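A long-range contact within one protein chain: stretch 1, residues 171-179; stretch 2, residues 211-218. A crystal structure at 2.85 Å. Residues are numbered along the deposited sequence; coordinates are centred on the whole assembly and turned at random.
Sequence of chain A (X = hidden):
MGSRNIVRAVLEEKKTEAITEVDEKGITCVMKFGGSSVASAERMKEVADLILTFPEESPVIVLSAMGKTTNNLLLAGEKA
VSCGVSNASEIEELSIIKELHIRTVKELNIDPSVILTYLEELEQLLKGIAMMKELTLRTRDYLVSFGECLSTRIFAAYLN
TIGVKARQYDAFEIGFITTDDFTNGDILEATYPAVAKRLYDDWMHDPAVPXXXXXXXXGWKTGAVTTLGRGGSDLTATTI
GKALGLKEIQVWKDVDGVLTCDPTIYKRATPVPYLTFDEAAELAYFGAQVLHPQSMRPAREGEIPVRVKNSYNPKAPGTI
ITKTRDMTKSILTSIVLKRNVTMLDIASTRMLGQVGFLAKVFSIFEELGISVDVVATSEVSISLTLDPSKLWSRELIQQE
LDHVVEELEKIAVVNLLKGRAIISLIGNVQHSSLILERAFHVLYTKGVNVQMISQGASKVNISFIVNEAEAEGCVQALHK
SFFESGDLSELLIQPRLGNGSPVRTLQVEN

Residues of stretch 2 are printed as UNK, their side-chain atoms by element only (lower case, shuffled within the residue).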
# COMPACT_ATOMS: atom_id res chain seq x y z
N ALA A 171 4.96 -13.44 -37.19
CA ALA A 171 4.01 -12.44 -36.70
C ALA A 171 4.34 -11.04 -37.20
O ALA A 171 3.44 -10.28 -37.56
CB ALA A 171 3.95 -12.46 -35.19
N PHE A 172 5.63 -10.71 -37.22
CA PHE A 172 6.09 -9.38 -37.61
C PHE A 172 5.91 -9.09 -39.11
O PHE A 172 5.98 -7.93 -39.53
CB PHE A 172 7.54 -9.13 -37.18
CG PHE A 172 8.50 -10.20 -37.63
CD1 PHE A 172 9.08 -10.15 -38.90
CD2 PHE A 172 8.85 -11.25 -36.78
CE1 PHE A 172 9.98 -11.13 -39.31
CE2 PHE A 172 9.75 -12.23 -37.19
CZ PHE A 172 10.31 -12.18 -38.46
N GLU A 173 5.67 -10.14 -39.89
CA GLU A 173 5.49 -10.02 -41.33
C GLU A 173 4.01 -10.02 -41.75
O GLU A 173 3.69 -9.72 -42.90
CB GLU A 173 6.28 -11.12 -42.06
CG GLU A 173 6.84 -10.74 -43.43
CD GLU A 173 5.89 -11.05 -44.60
OE1 GLU A 173 5.07 -12.00 -44.49
OE2 GLU A 173 5.97 -10.34 -45.63
N ILE A 174 3.11 -10.34 -40.82
CA ILE A 174 1.68 -10.43 -41.14
C ILE A 174 0.79 -9.31 -40.59
O ILE A 174 -0.44 -9.34 -40.75
CB ILE A 174 1.07 -11.81 -40.77
CG1 ILE A 174 1.11 -12.05 -39.26
CG2 ILE A 174 1.78 -12.92 -41.53
CD1 ILE A 174 0.18 -13.14 -38.78
N GLY A 175 1.40 -8.32 -39.94
CA GLY A 175 0.63 -7.18 -39.44
C GLY A 175 0.44 -7.12 -37.93
O GLY A 175 -0.55 -6.57 -37.46
N PHE A 176 1.38 -7.70 -37.18
CA PHE A 176 1.48 -7.41 -35.76
C PHE A 176 2.26 -6.10 -35.66
O PHE A 176 3.49 -6.08 -35.77
CB PHE A 176 2.17 -8.55 -34.99
CG PHE A 176 1.21 -9.49 -34.31
CD1 PHE A 176 0.57 -10.50 -35.03
CD2 PHE A 176 0.93 -9.36 -32.95
CE1 PHE A 176 -0.33 -11.37 -34.41
CE2 PHE A 176 0.02 -10.22 -32.32
CZ PHE A 176 -0.61 -11.22 -33.05
N ILE A 177 1.52 -5.01 -35.49
CA ILE A 177 2.11 -3.66 -35.46
C ILE A 177 2.25 -3.18 -34.01
O ILE A 177 1.31 -3.27 -33.22
CB ILE A 177 1.30 -2.64 -36.32
CG1 ILE A 177 0.84 -3.27 -37.65
CG2 ILE A 177 2.11 -1.35 -36.54
CD1 ILE A 177 1.96 -3.74 -38.60
N THR A 178 3.43 -2.66 -33.69
CA THR A 178 3.85 -2.46 -32.31
C THR A 178 4.61 -1.14 -32.08
O THR A 178 5.17 -0.57 -33.01
CB THR A 178 4.72 -3.65 -31.88
OG1 THR A 178 3.86 -4.73 -31.49
CG2 THR A 178 5.59 -3.30 -30.72
N THR A 179 4.61 -0.67 -30.83
CA THR A 179 5.46 0.46 -30.42
C THR A 179 6.93 0.06 -30.44
O THR A 179 7.26 -1.12 -30.40
CB THR A 179 5.11 1.01 -29.01
OG1 THR A 179 5.38 0.01 -28.01
CG2 THR A 179 3.65 1.44 -28.93
N UNK A 211 0.52 -21.35 -38.76
CA UNK A 211 1.41 -21.58 -37.63
C UNK A 211 2.16 -20.29 -37.36
O UNK A 211 3.13 -19.97 -38.06
c UNK A 211 3.16 -23.13 -36.64
c UNK A 211 0.63 -24.63 -37.66
c UNK A 211 1.69 -23.96 -38.53
c UNK A 211 2.40 -22.74 -37.91
N UNK A 212 1.72 -19.54 -36.35
CA UNK A 212 2.23 -18.19 -36.08
C UNK A 212 3.19 -18.13 -34.88
O UNK A 212 2.93 -18.73 -33.82
c UNK A 212 1.07 -17.18 -35.85
c UNK A 212 1.56 -15.75 -36.06
c UNK A 212 -0.09 -17.46 -36.80
N UNK A 213 4.29 -17.39 -35.06
CA UNK A 213 5.24 -17.07 -33.99
C UNK A 213 4.52 -16.26 -32.91
O UNK A 213 3.70 -15.40 -33.22
c UNK A 213 7.17 -16.97 -35.60
c UNK A 213 6.40 -16.23 -34.51
o UNK A 213 5.90 -15.00 -35.04
N UNK A 214 4.87 -16.51 -31.65
CA UNK A 214 4.03 -16.05 -30.55
C UNK A 214 4.47 -14.78 -29.85
O UNK A 214 3.64 -13.99 -29.39
N UNK A 215 5.76 -14.57 -29.75
CA UNK A 215 6.27 -13.57 -28.82
C UNK A 215 6.59 -12.26 -29.55
O UNK A 215 7.15 -11.33 -28.96
c UNK A 215 7.97 -13.46 -26.90
c UNK A 215 7.65 -11.90 -25.10
c UNK A 215 9.74 -13.06 -25.31
c UNK A 215 9.25 -13.71 -26.42
c UNK A 215 7.16 -12.56 -26.22
c UNK A 215 8.94 -12.15 -24.64
c UNK A 215 7.48 -14.20 -28.11
N UNK A 216 6.18 -12.16 -30.81
CA UNK A 216 6.79 -11.21 -31.74
C UNK A 216 5.87 -10.18 -32.39
O UNK A 216 4.67 -10.42 -32.59
c UNK A 216 9.15 -13.70 -33.61
c UNK A 216 7.57 -11.95 -32.83
c UNK A 216 8.53 -13.05 -32.39
c UNK A 216 9.61 -12.51 -31.46
N UNK A 217 6.46 -9.03 -32.73
CA UNK A 217 5.78 -7.95 -33.44
C UNK A 217 6.77 -7.09 -34.21
O UNK A 217 7.99 -7.31 -34.15
N UNK A 218 6.24 -6.11 -34.95
CA UNK A 218 7.07 -5.19 -35.74
C UNK A 218 6.83 -3.75 -35.31
O UNK A 218 5.68 -3.28 -35.25
c UNK A 218 7.72 -5.09 -39.61
c UNK A 218 6.80 -5.36 -37.24
c UNK A 218 6.61 -4.33 -40.33
c UNK A 218 7.83 -4.66 -38.14
n UNK A 218 6.50 -4.75 -41.75

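Position 211 carries four side-chain carbons, forked at the first, with one arm two carbons long, and they touch nothing on stretch 1. That pattern is isoleucine. Ile211 lies in a strand, where branching at CB is well tolerated, but its closest side-chain approach is Ile211 CB to Ala171 N, 9.7 Å, so the contact itself says nothing about this choice.

At position 212 one carbon carries two more, and the group points toward stretch 1; one of that pair lies 4.2 Å from Ala171 CB and 4.0 Å from Ile174 CD1. This is valine. A compact, branched apolar group suits a buried strand position facing two aliphatic neighbours, and Val212 forms a small hydrophobic patch with them.

Position 213 has the same forked outline, but its first carbon bears one oxygen and one carbon, and the oxygen lies 2.8 Å from Ala171 N. This is threonine. The oxygen earns its place: Ala171 N donates a hydrogen bond to Thr213 OG1, with a nearly straight N-H...O angle of 165°. A buried backbone amide is thus satisfied by a side chain, one that a strand accommodates readily.

Position 214 has no side-chain atoms and is glycine. Gly214 belongs to the link between two strand segments; an ideal CB would meet nothing of stretch 1 within 5.5 Å, so this contact does not demand its smallness.

Position 215 shows one carbon followed by a ring of six carbons, with no oxygen, and touches nothing on stretch 1: phenylalanine. Phe215 points away from stretch 1, and its ring takes no part in the contact.

Position 216 has four carbons forked at the second and points toward stretch 1. One end carbon approaches Phe172 CE2 at 3.9 Å, meeting the ring at its edge, near its plane; the CB of position 216 lies 4.4 Å from Ala171 CB. The fork is the signature of leucine. In Leu216, CB, near the backbone, meets Ala171, while CD1 at the end of the side chain reaches Phe172.

Position 217 again has no side chain, and here the reason is visible. An ideal CB would come within 2.8 Å of Thr178 OG1, a clash, so glycine fits. Gly217 also lets the two stretches pack closely: its CA is 3.8 Å from Phe176 O, and its O is 3.6 Å from Phe172 CB.

Position 218 bears four carbons in a row ending in nitrogen. The first lies 3.8 Å from Phe172 CB and the third 3.3 Å from Phe172 O. This is lysine. Lys218 suits a partly exposed place, offering methylenes for packing and a polar end.

The contact combines two modes. Ile177 and Lys218 form a parallel beta bridge, their side chains on the same face of the sheet. Lys218 N donates to Phe176 O at 2.9 Å, while Thr178 N donates to Lys218 O at 2.8 Å, so one residue's backbone holds those on each side of Ile177. Beyond this pairing, Ala171, Phe172 and Ile174 pack against Val212 and Leu216, and the bond to Thr213 anchors the start of stretch 1.

Stretch 2 (211-218) IVTGFLGK
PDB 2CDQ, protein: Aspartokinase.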